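Long-range contacts in flagellar protein FlgA (Thermotoga maritima, PDB 3FRN), which probably acts as a periplasmic chaperone in the formation of the P-ring of the flagellar basal body: residues T4-E9 with D58-E63; L37-E42 with S73-A78; T102-F107 with P129-T134; K141-V146 with P177-S182. One frame throughout, in Å; residues are numbered along the deposited sequence. Where two conformers were deposited one is given.

Contact 1 (T4-E9 with D58-E63)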
# COMPACT_ATOMS: atom_id res chain seq x y z
N THR A 4 2.23 9.08 -34.60
CA THR A 4 1.97 9.35 -33.19
C THR A 4 0.48 9.19 -32.95
O THR A 4 -0.32 10.03 -33.37
CB THR A 4 2.44 10.75 -32.77
OG1 THR A 4 3.83 10.89 -33.05
CG2 THR A 4 2.20 10.98 -31.29
N LEU A 5 0.11 8.11 -32.27
CA LEU A 5 -1.29 7.81 -32.02
C LEU A 5 -1.67 8.27 -30.63
O LEU A 5 -1.01 7.94 -29.65
CB LEU A 5 -1.56 6.31 -32.19
CG LEU A 5 -1.05 5.65 -33.47
CD1 LEU A 5 -0.96 4.14 -33.32
CD2 LEU A 5 -1.90 6.02 -34.68
N THR A 6 -2.75 9.06 -30.55
CA THR A 6 -3.28 9.50 -29.28
C THR A 6 -4.08 8.39 -28.62
O THR A 6 -4.92 7.75 -29.26
CB THR A 6 -4.14 10.76 -29.43
OG1 THR A 6 -3.44 11.73 -30.22
CG2 THR A 6 -4.46 11.36 -28.08
N LEU A 7 -3.81 8.16 -27.34
CA LEU A 7 -4.46 7.11 -26.57
C LEU A 7 -5.75 7.59 -25.92
O LEU A 7 -5.83 8.72 -25.46
CB LEU A 7 -3.51 6.59 -25.49
CG LEU A 7 -2.26 5.82 -25.96
CD1 LEU A 7 -1.26 5.71 -24.83
CD2 LEU A 7 -2.63 4.44 -26.48
N LYS A 8 -6.76 6.72 -25.93
CA LYS A 8 -7.99 6.97 -25.17
C LYS A 8 -7.68 6.90 -23.68
O LYS A 8 -6.74 6.22 -23.26
CB LYS A 8 -9.06 5.93 -25.52
CG LYS A 8 -9.64 6.05 -26.92
CD LYS A 8 -10.82 5.09 -27.09
CE LYS A 8 -11.45 5.19 -28.48
NZ LYS A 8 -10.76 4.32 -29.47
N GLU A 9 -8.46 7.61 -22.87
CA GLU A 9 -8.27 7.58 -21.43
C GLU A 9 -8.82 6.28 -20.85
O GLU A 9 -8.12 5.58 -20.10
CB GLU A 9 -8.95 8.77 -20.77
CG GLU A 9 -8.82 8.82 -19.26
CD GLU A 9 -9.76 9.83 -18.64
OE1 GLU A 9 -9.30 10.66 -17.82
OE2 GLU A 9 -10.96 9.81 -18.98
N ASP A 58 5.02 5.79 -32.10
CA ASP A 58 5.06 6.57 -30.87
C ASP A 58 3.64 6.78 -30.36
O ASP A 58 2.67 6.70 -31.12
CB ASP A 58 5.75 7.92 -31.09
CG ASP A 58 7.27 7.83 -30.96
OD1 ASP A 58 7.93 8.89 -30.91
OD2 ASP A 58 7.80 6.70 -30.92
N PHE A 59 3.53 7.05 -29.06
CA PHE A 59 2.23 7.17 -28.43
C PHE A 59 2.16 8.39 -27.53
O PHE A 59 3.08 8.66 -26.77
CB PHE A 59 1.89 5.90 -27.64
CG PHE A 59 1.64 4.70 -28.51
CD1 PHE A 59 0.39 4.47 -29.07
CD2 PHE A 59 2.67 3.79 -28.78
CE1 PHE A 59 0.15 3.37 -29.88
CE2 PHE A 59 2.44 2.69 -29.59
CZ PHE A 59 1.18 2.47 -30.14
N THR A 60 1.06 9.12 -27.66
CA THR A 60 0.79 10.27 -26.81
C THR A 60 -0.53 10.07 -26.05
O THR A 60 -1.23 9.08 -26.27
CB THR A 60 0.81 11.58 -27.62
OG1 THR A 60 0.84 12.70 -26.73
CG2 THR A 60 -0.39 11.69 -28.54
N GLY A 61 -0.85 10.99 -25.15
CA GLY A 61 -2.06 10.87 -24.35
C GLY A 61 -1.75 10.53 -22.90
O GLY A 61 -0.67 10.87 -22.40
N PRO A 62 -2.70 9.85 -22.23
CA PRO A 62 -2.56 9.36 -20.86
C PRO A 62 -1.47 8.29 -20.75
O PRO A 62 -1.13 7.65 -21.74
CB PRO A 62 -3.93 8.73 -20.56
CG PRO A 62 -4.50 8.41 -21.90
CD PRO A 62 -4.02 9.52 -22.79
N GLU A 63 -0.96 8.11 -19.54
CA GLU A 63 0.10 7.14 -19.27
C GLU A 63 -0.33 5.73 -19.64
O GLU A 63 0.40 4.99 -20.30
CB GLU A 63 0.49 7.19 -17.80
CG GLU A 63 1.72 6.38 -17.46
CD GLU A 63 2.95 6.88 -18.18
OE1 GLU A 63 3.29 8.08 -18.02
OE2 GLU A 63 3.58 6.09 -18.89
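L5 is bonded to the strand 58-60 through both its backbone N and its backbone O, and L7 adds a third bond, the usual pattern of two parallel strands. L5 N donates to D58 O at 3.1 Å, T60 N returns to L5 O at 3.1 Å, and L7 N reaches T60 O at 2.9 Å. The last bond carries the pairing one residue beyond the strands proper, to the point where the chain turns at G61, whose positive phi of 108° and psi of -152° would jam any side chain against the preceding carbonyl. Two CA-H...O contacts, from T4 CA to D58 O and from F59 CA to L5 O, fill in between the amide bonds.

Side chains meet on both faces. L5 and F59 lie side by side and point the same way, L5 CD1 resting 3.7 Å from F59 CE1, while the L7 side chain crosses that of F59 at about a right angle and brings CD2 to within 4.0 Å of F59 CD1. An alanine at F59 would probably open a gap beside the L5 and L7 methyls and leave both leucines freer to turn. On the other face T60 CG2, held between the backbone N and carbonyl carbon, packs on the T4 methyl CG2 at 3.8 Å and touches the T6 hydroxyl. Further on, the P62 ring lies against the L7 and K8 carbonyls.

Helix 47-53 covers the L7 and F59 face through R47 and L50, and the far edge of strand 4-6 bonds to I25, within the N-terminal domain-like region.

Contact 2 (L37-E42 with S73-A78)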
# COMPACT_ATOMS: atom_id res chain seq x y z
N LEU A 37 -9.37 -10.16 -23.47
CA LEU A 37 -10.29 -9.47 -22.58
C LEU A 37 -11.29 -10.43 -21.93
O LEU A 37 -12.09 -11.05 -22.62
CB LEU A 37 -11.03 -8.40 -23.38
CG LEU A 37 -10.58 -6.93 -23.44
CD1 LEU A 37 -9.10 -6.72 -23.35
CD2 LEU A 37 -11.14 -6.31 -24.71
N LEU A 38 -11.23 -10.58 -20.60
CA LEU A 38 -12.09 -11.55 -19.90
C LEU A 38 -13.14 -10.85 -19.06
O LEU A 38 -12.89 -9.75 -18.55
CB LEU A 38 -11.24 -12.52 -19.05
CG LEU A 38 -10.26 -13.46 -19.75
CD1 LEU A 38 -9.38 -14.16 -18.74
CD2 LEU A 38 -10.98 -14.53 -20.61
N PRO A 39 -14.33 -11.46 -18.92
CA PRO A 39 -15.41 -10.67 -18.37
C PRO A 39 -15.14 -10.26 -16.92
O PRO A 39 -14.62 -11.05 -16.13
CB PRO A 39 -16.61 -11.63 -18.44
CG PRO A 39 -15.98 -13.00 -18.41
CD PRO A 39 -14.74 -12.85 -19.20
N GLY A 40 -15.50 -9.02 -16.60
CA GLY A 40 -15.48 -8.53 -15.22
C GLY A 40 -14.13 -8.09 -14.68
O GLY A 40 -14.03 -7.74 -13.51
N LEU A 41 -13.10 -8.13 -15.52
CA LEU A 41 -11.74 -7.75 -15.12
C LEU A 41 -11.35 -6.38 -15.68
O LEU A 41 -11.83 -5.96 -16.74
CB LEU A 41 -10.72 -8.79 -15.58
CG LEU A 41 -10.82 -10.22 -15.04
CD1 LEU A 41 -9.75 -11.11 -15.66
CD2 LEU A 41 -10.70 -10.25 -13.54
N GLU A 42 -10.44 -5.70 -14.97
CA GLU A 42 -9.97 -4.38 -15.36
C GLU A 42 -8.60 -4.49 -15.99
O GLU A 42 -7.74 -5.20 -15.48
CB GLU A 42 -9.87 -3.48 -14.14
CG GLU A 42 -10.02 -2.01 -14.44
CD GLU A 42 -11.46 -1.53 -14.37
OE1 GLU A 42 -12.36 -2.35 -14.09
OE2 GLU A 42 -11.69 -0.32 -14.60
N SER A 73 -19.54 -11.32 -12.53
CA SER A 73 -18.36 -11.03 -11.72
C SER A 73 -17.75 -12.25 -11.06
O SER A 73 -16.94 -12.13 -10.15
CB SER A 73 -18.69 -9.97 -10.67
OG SER A 73 -19.74 -10.41 -9.83
N SER A 74 -18.12 -13.44 -11.55
CA SER A 74 -17.74 -14.68 -10.91
C SER A 74 -16.28 -15.04 -11.13
O SER A 74 -15.59 -15.50 -10.22
CB SER A 74 -18.64 -15.82 -11.40
OG SER A 74 -18.52 -15.96 -12.80
N LEU A 75 -15.80 -14.86 -12.36
CA LEU A 75 -14.40 -15.12 -12.66
C LEU A 75 -13.51 -14.17 -11.84
O LEU A 75 -12.60 -14.61 -11.13
CB LEU A 75 -14.13 -14.97 -14.16
CG LEU A 75 -12.65 -14.90 -14.54
CD1 LEU A 75 -11.97 -16.23 -14.23
CD2 LEU A 75 -12.48 -14.52 -16.00
N LYS A 76 -13.79 -12.87 -11.95
CA LYS A 76 -13.15 -11.82 -11.15
C LYS A 76 -13.06 -12.18 -9.67
O LYS A 76 -11.97 -12.17 -9.10
CB LYS A 76 -13.94 -10.52 -11.29
CG LYS A 76 -13.34 -9.36 -10.52
CD LYS A 76 -14.40 -8.62 -9.74
CE LYS A 76 -13.76 -7.57 -8.85
NZ LYS A 76 -14.78 -6.58 -8.45
N ASN A 77 -14.21 -12.50 -9.08
CA ASN A 77 -14.28 -12.91 -7.68
C ASN A 77 -13.34 -14.08 -7.39
O ASN A 77 -12.59 -14.04 -6.42
CB ASN A 77 -15.71 -13.31 -7.29
CG ASN A 77 -16.61 -12.11 -7.00
OD1 ASN A 77 -17.67 -12.27 -6.40
ND2 ASN A 77 -16.20 -10.92 -7.42
N ALA A 78 -13.37 -15.09 -8.24
CA ALA A 78 -12.57 -16.29 -8.02
C ALA A 78 -11.07 -16.01 -8.22
O ALA A 78 -10.22 -16.60 -7.55
CB ALA A 78 -13.04 -17.43 -8.92
O HOH W 1 -15.59 -11.76 -13.88
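L75 and K76 both carry CG anti to the backbone N (chi1 167° and -179°), and from neighbouring positions in the first turn of helix 74-87 they meet different parts of the 38-41 turn. Beyond CG the L75 branch CD2 does the touching: it lies 3.9 Å from L38 CB, and its wider surroundings include the P39 ring and L41 CD1. The K76 chain bends at chi2, and its CB and CG lie beside the G40 carbonyl, with CG 3.5 Å from G40 O. L41 and K76 slide past each other in opposite directions, L41 CD2 coming 3.8 Å from K76 CA.

The turn is type II, with G40 at its third position, where a positive phi of 80° favours glycine; the closing bond from L41 N to L38 O is weak. No direct hydrogen bond joins the segments. A single water connects them instead, donating to P39 O at 2.6 Å and accepting from K76 N at 2.9 Å. It thus occupies one of the amides of the helix's first turn, which have no preceding helical turn to supply an acceptor.

Around this, L126 of strand 121-127 touches both L38 and L75, and L135 of strand 132-148 touches L38 and L41. The K76 side chain makes a cation-pi contact with F80. The chemistry is therefore divided: leucine and proline carbons form the buried side, while polar backbone is joined through water, so that residues 38-41 and the start of the helix meet mainly through apolar surfaces and the bridging water.

Contact 3 (T102-F107 with P129-T134)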
# COMPACT_ATOMS: atom_id res chain seq x y z
N THR A 102 -4.82 -17.92 -25.46
CA THR A 102 -5.88 -17.68 -26.44
C THR A 102 -7.18 -17.29 -25.74
O THR A 102 -7.36 -17.57 -24.55
CB THR A 102 -6.12 -18.91 -27.35
OG1 THR A 102 -5.74 -20.12 -26.67
CG2 THR A 102 -5.28 -18.79 -28.61
N LEU A 103 -8.07 -16.62 -26.46
CA LEU A 103 -9.40 -16.36 -25.94
C LEU A 103 -10.13 -17.70 -25.82
O LEU A 103 -10.24 -18.44 -26.80
CB LEU A 103 -10.16 -15.39 -26.86
CG LEU A 103 -11.64 -15.14 -26.54
CD1 LEU A 103 -11.81 -14.27 -25.29
CD2 LEU A 103 -12.33 -14.51 -27.73
N PRO A 104 -10.60 -18.03 -24.61
CA PRO A 104 -11.38 -19.25 -24.41
C PRO A 104 -12.79 -19.15 -24.97
O PRO A 104 -13.31 -18.05 -25.18
CB PRO A 104 -11.40 -19.40 -22.89
CG PRO A 104 -11.21 -18.04 -22.36
CD PRO A 104 -10.37 -17.30 -23.35
N GLU A 105 -13.41 -20.30 -25.22
CA GLU A 105 -14.79 -20.32 -25.68
C GLU A 105 -15.72 -19.91 -24.54
O GLU A 105 -16.56 -19.03 -24.70
CB GLU A 105 -15.17 -21.71 -26.19
CG GLU A 105 -14.57 -22.08 -27.53
CD GLU A 105 -14.88 -23.51 -27.91
OE1 GLU A 105 -15.73 -24.13 -27.24
OE2 GLU A 105 -14.27 -24.02 -28.87
N LYS A 106 -15.54 -20.56 -23.39
CA LYS A 106 -16.34 -20.32 -22.20
C LYS A 106 -15.45 -19.71 -21.12
O LYS A 106 -14.24 -19.91 -21.12
CB LYS A 106 -16.98 -21.63 -21.75
CG LYS A 106 -18.15 -22.07 -22.65
CD LYS A 106 -18.68 -23.44 -22.25
CE LYS A 106 -20.19 -23.56 -22.41
NZ LYS A 106 -20.69 -23.03 -23.71
N PHE A 107 -16.05 -18.95 -20.21
CA PHE A 107 -15.26 -18.20 -19.23
C PHE A 107 -15.30 -18.76 -17.79
O PHE A 107 -15.04 -18.03 -16.83
CB PHE A 107 -15.58 -16.70 -19.27
CG PHE A 107 -15.42 -16.09 -20.64
CD1 PHE A 107 -14.21 -16.20 -21.33
CD2 PHE A 107 -16.46 -15.40 -21.23
CE1 PHE A 107 -14.06 -15.65 -22.60
CE2 PHE A 107 -16.32 -14.83 -22.50
CZ PHE A 107 -15.12 -14.97 -23.19
N PRO A 129 -11.48 -25.60 -20.13
CA PRO A 129 -11.62 -26.87 -20.84
C PRO A 129 -10.96 -26.87 -22.23
O PRO A 129 -10.40 -27.88 -22.64
CB PRO A 129 -13.14 -27.04 -20.96
CG PRO A 129 -13.68 -26.31 -19.77
CD PRO A 129 -12.77 -25.13 -19.57
N ASP A 130 -10.99 -25.72 -22.92
CA ASP A 130 -10.45 -25.63 -24.28
C ASP A 130 -9.02 -25.06 -24.39
O ASP A 130 -8.28 -25.44 -25.30
CB ASP A 130 -11.41 -24.88 -25.21
CG ASP A 130 -11.59 -23.40 -24.85
OD1 ASP A 130 -11.78 -22.60 -25.78
OD2 ASP A 130 -11.56 -23.04 -23.65
N THR A 131 -8.63 -24.18 -23.47
CA THR A 131 -7.38 -23.43 -23.61
C THR A 131 -6.86 -22.87 -22.27
O THR A 131 -7.37 -23.22 -21.20
CB THR A 131 -7.54 -22.28 -24.66
OG1 THR A 131 -6.27 -21.77 -25.03
CG2 THR A 131 -8.39 -21.15 -24.12
N TYR A 132 -5.85 -22.00 -22.35
CA TYR A 132 -5.20 -21.42 -21.17
C TYR A 132 -5.06 -19.90 -21.32
O TYR A 132 -4.73 -19.42 -22.41
CB TYR A 132 -3.80 -22.06 -21.00
CG TYR A 132 -2.74 -21.46 -21.91
CD1 TYR A 132 -1.86 -20.48 -21.44
CD2 TYR A 132 -2.65 -21.83 -23.25
CE1 TYR A 132 -0.91 -19.90 -22.28
CE2 TYR A 132 -1.70 -21.27 -24.09
CZ TYR A 132 -0.83 -20.31 -23.60
OH TYR A 132 0.12 -19.74 -24.43
N VAL A 133 -5.31 -19.15 -20.25
CA VAL A 133 -4.95 -17.73 -20.19
C VAL A 133 -4.07 -17.40 -18.97
O VAL A 133 -4.41 -17.75 -17.85
CB VAL A 133 -6.20 -16.81 -20.17
CG1 VAL A 133 -5.82 -15.34 -20.29
CG2 VAL A 133 -7.17 -17.18 -21.28
N THR A 134 -2.92 -16.76 -19.21
CA THR A 134 -2.13 -16.14 -18.13
C THR A 134 -2.36 -14.60 -18.11
O THR A 134 -2.19 -13.92 -19.13
CB THR A 134 -0.63 -16.49 -18.23
OG1 THR A 134 -0.50 -17.86 -18.63
CG2 THR A 134 0.11 -16.29 -16.88
O HOH W 2 -10.83 -21.54 -27.78
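T102 and T131 cross obliquely, and their hydroxyls meet, OG1 to OG1, at 2.4 Å; the bond is very short, so its exact length is doubtful, and either hydroxyl could be the donor. T131 OG1 stands anti to the backbone N (chi1 -166°); CG2, between the backbone N and the carbonyl carbon, lies 3.6 Å from P104 CA. One threonine thus meets T102 with its polar branch and P104 with its methyl.

P104 and V133 cross at about a right angle, with V133 CG2 3.8 Å from P104 CD and also close to T102 O. Next to them a weak bond of 3.4 Å runs from T102 N to Y132 O.

At the other end the D130 carboxylate takes the backbone amide of E105: E105 N donates to D130 OD1 at 2.9 Å, on the syn side and 27° out of the carboxylate plane. The same oxygen accepts from a water that bonds weakly to L103 O. The E105 and D130 carboxylate planes are 52° apart, and E105 OE2 comes to 4.2 Å from D130 OD1; the two like charges would probably repel, and the amide and water are likely to ease the charge on D130.

P104 also packs on F128. The arrangement ties the loop after strand 93-101 to the loop that leads into strand 132-148, its antiparallel partner in the sheet of the HotDog-like domain.

Contact 4 (K141-V146 with P177-S182)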
# COMPACT_ATOMS: atom_id res chain seq x y z
N LYS A 141 -3.11 -0.74 -3.81
CA LYS A 141 -3.96 -0.37 -2.69
C LYS A 141 -3.77 1.13 -2.45
O LYS A 141 -2.80 1.56 -1.81
CB LYS A 141 -3.62 -1.17 -1.43
CG LYS A 141 -4.67 -1.04 -0.34
CD LYS A 141 -4.35 -1.98 0.81
CE LYS A 141 -5.59 -2.29 1.62
NZ LYS A 141 -5.40 -3.50 2.47
N GLU A 142 -4.69 1.91 -3.01
CA GLU A 142 -4.61 3.36 -2.95
C GLU A 142 -5.43 3.84 -1.76
O GLU A 142 -6.61 3.53 -1.66
CB GLU A 142 -5.13 3.96 -4.26
CG GLU A 142 -4.51 5.32 -4.62
CD GLU A 142 -3.12 5.20 -5.25
OE1 GLU A 142 -2.45 6.25 -5.37
OE2 GLU A 142 -2.72 4.08 -5.63
N ARG A 143 -4.79 4.60 -0.87
CA ARG A 143 -5.44 5.05 0.36
C ARG A 143 -4.94 6.42 0.77
O ARG A 143 -3.90 6.86 0.30
CB ARG A 143 -5.18 4.05 1.49
CG ARG A 143 -6.44 3.52 2.17
CD ARG A 143 -7.07 2.40 1.34
NE ARG A 143 -8.40 2.01 1.80
CZ ARG A 143 -9.52 2.67 1.54
NH1 ARG A 143 -10.68 2.22 2.01
NH2 ARG A 143 -9.51 3.79 0.83
N ASN A 144 -5.68 7.08 1.65
CA ASN A 144 -5.22 8.34 2.23
C ASN A 144 -4.28 8.11 3.40
O ASN A 144 -4.67 7.54 4.42
CB ASN A 144 -6.40 9.21 2.65
CG ASN A 144 -7.03 9.94 1.47
OD1 ASN A 144 -6.53 10.98 1.03
ND2 ASN A 144 -8.14 9.41 0.97
N VAL A 145 -3.04 8.54 3.24
CA VAL A 145 -2.02 8.37 4.28
C VAL A 145 -1.57 9.72 4.86
O VAL A 145 -1.80 10.77 4.27
CB VAL A 145 -0.79 7.57 3.77
CG1 VAL A 145 -1.20 6.16 3.35
CG2 VAL A 145 -0.11 8.30 2.64
N VAL A 146 -0.92 9.66 6.02
CA VAL A 146 -0.44 10.84 6.72
C VAL A 146 0.93 11.26 6.18
O VAL A 146 1.89 10.50 6.22
CB VAL A 146 -0.40 10.59 8.25
CG1 VAL A 146 0.41 11.65 8.96
CG2 VAL A 146 -1.81 10.52 8.82
N PRO A 177 2.15 2.61 6.89
CA PRO A 177 1.72 4.00 7.00
C PRO A 177 0.59 4.23 8.01
O PRO A 177 0.08 3.27 8.61
CB PRO A 177 1.22 4.31 5.58
CG PRO A 177 0.74 2.99 5.06
CD PRO A 177 1.57 1.93 5.72
N PHE A 178 0.21 5.49 8.20
CA PHE A 178 -0.92 5.85 9.06
C PHE A 178 -2.07 6.39 8.21
O PHE A 178 -1.85 7.06 7.22
CB PHE A 178 -0.51 6.91 10.09
CG PHE A 178 0.55 6.44 11.04
CD1 PHE A 178 0.23 5.69 12.15
CD2 PHE A 178 1.89 6.76 10.81
CE1 PHE A 178 1.21 5.26 13.02
CE2 PHE A 178 2.88 6.33 11.67
CZ PHE A 178 2.54 5.59 12.78
N PHE A 179 -3.30 6.09 8.62
CA PHE A 179 -4.46 6.42 7.79
C PHE A 179 -5.31 7.51 8.42
O PHE A 179 -6.40 7.83 7.94
CB PHE A 179 -5.28 5.15 7.51
CG PHE A 179 -4.45 4.01 6.98
CD1 PHE A 179 -4.06 3.98 5.65
CD2 PHE A 179 -4.03 2.98 7.82
CE1 PHE A 179 -3.28 2.94 5.16
CE2 PHE A 179 -3.25 1.94 7.33
CZ PHE A 179 -2.87 1.92 6.00
N ASP A 180 -4.80 8.08 9.51
CA ASP A 180 -5.52 9.06 10.30
C ASP A 180 -4.52 9.90 11.08
O ASP A 180 -3.54 9.38 11.61
CB ASP A 180 -6.47 8.36 11.27
CG ASP A 180 -7.67 9.21 11.63
OD1 ASP A 180 -8.00 10.15 10.87
OD2 ASP A 180 -8.31 8.92 12.66
N VAL A 181 -4.77 11.20 11.13
CA VAL A 181 -3.97 12.12 11.93
C VAL A 181 -4.01 11.68 13.40
O VAL A 181 -2.99 11.70 14.10
CB VAL A 181 -4.46 13.59 11.74
CG1 VAL A 181 -3.91 14.52 12.80
CG2 VAL A 181 -4.07 14.09 10.35
N SER A 182 -5.19 11.24 13.83
CA SER A 182 -5.43 10.75 15.19
C SER A 182 -4.54 9.57 15.60
O SER A 182 -4.38 9.30 16.80
CB SER A 182 -6.90 10.38 15.35
OG SER A 182 -7.12 9.73 16.58
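V146 donates its backbone N-H to F178 O at 3.0 Å, the single hydrogen bond between the two segments, with the donor tilted 29° from the carbonyl plane. The same oxygen receives a CA-H...O contact from V145 CA at 3.2 Å, so two neighbouring residues of the strand share one acceptor. In return F179 CA points its hydrogen at N144 O, which also lies at the edge of the F179 ring, near its plane.

Side chains fill in on both flanks of this backbone meeting. V145 CG1 packs 3.8 Å from P177 CB and approaches F179 CE1. V146 CG2, anti to its own carbonyl carbon, comes 3.5 Å from D180 O and 4.0 Å from F178 CB. Earlier in the strand, R143 CG lies 4.2 Å from F179 CD1, obliquely to the ring.

This region belongs to the SAF domain found in FlgA-type P-ring chaperones, and the contact joins the end of the long strand 132-148 to the irregular chain that runs into the short helix 181-184.

Both partners are positioned by a second shell. Strand 163-169 pairs with this strand, R143 bonding to R168 and V145 to E166 through their backbones, and V163 packs on V146. Behind F178 stand K187 and the helix residues E183 and V184, the latter also touching V146, while L199 bonds to the V146 backbone and packs on its side chain.

Contacts 1 and 2 alternate along the chain, their centres 26 Å apart, and both draw on the N-terminal domain-like region; contact 2 also reaches into the HotDog-like part. Contacts 3 and 4 follow in series. Contact 2 touches contact 3, centres 13 Å apart: F107 packs on P39 and L38, and L38 also meets P104 and V133, so the two share one apolar patch. Contacts 3 and 4 both use strand 132-148, yet their centres are 40 Å apart, since this long strand runs from the HotDog-like sheet into the SAF domain. It thus links the HotDog-like and SAF parts of an elongated chain. Contact 1 touches none of the others, its nearest atoms about 9 Å from contact 2.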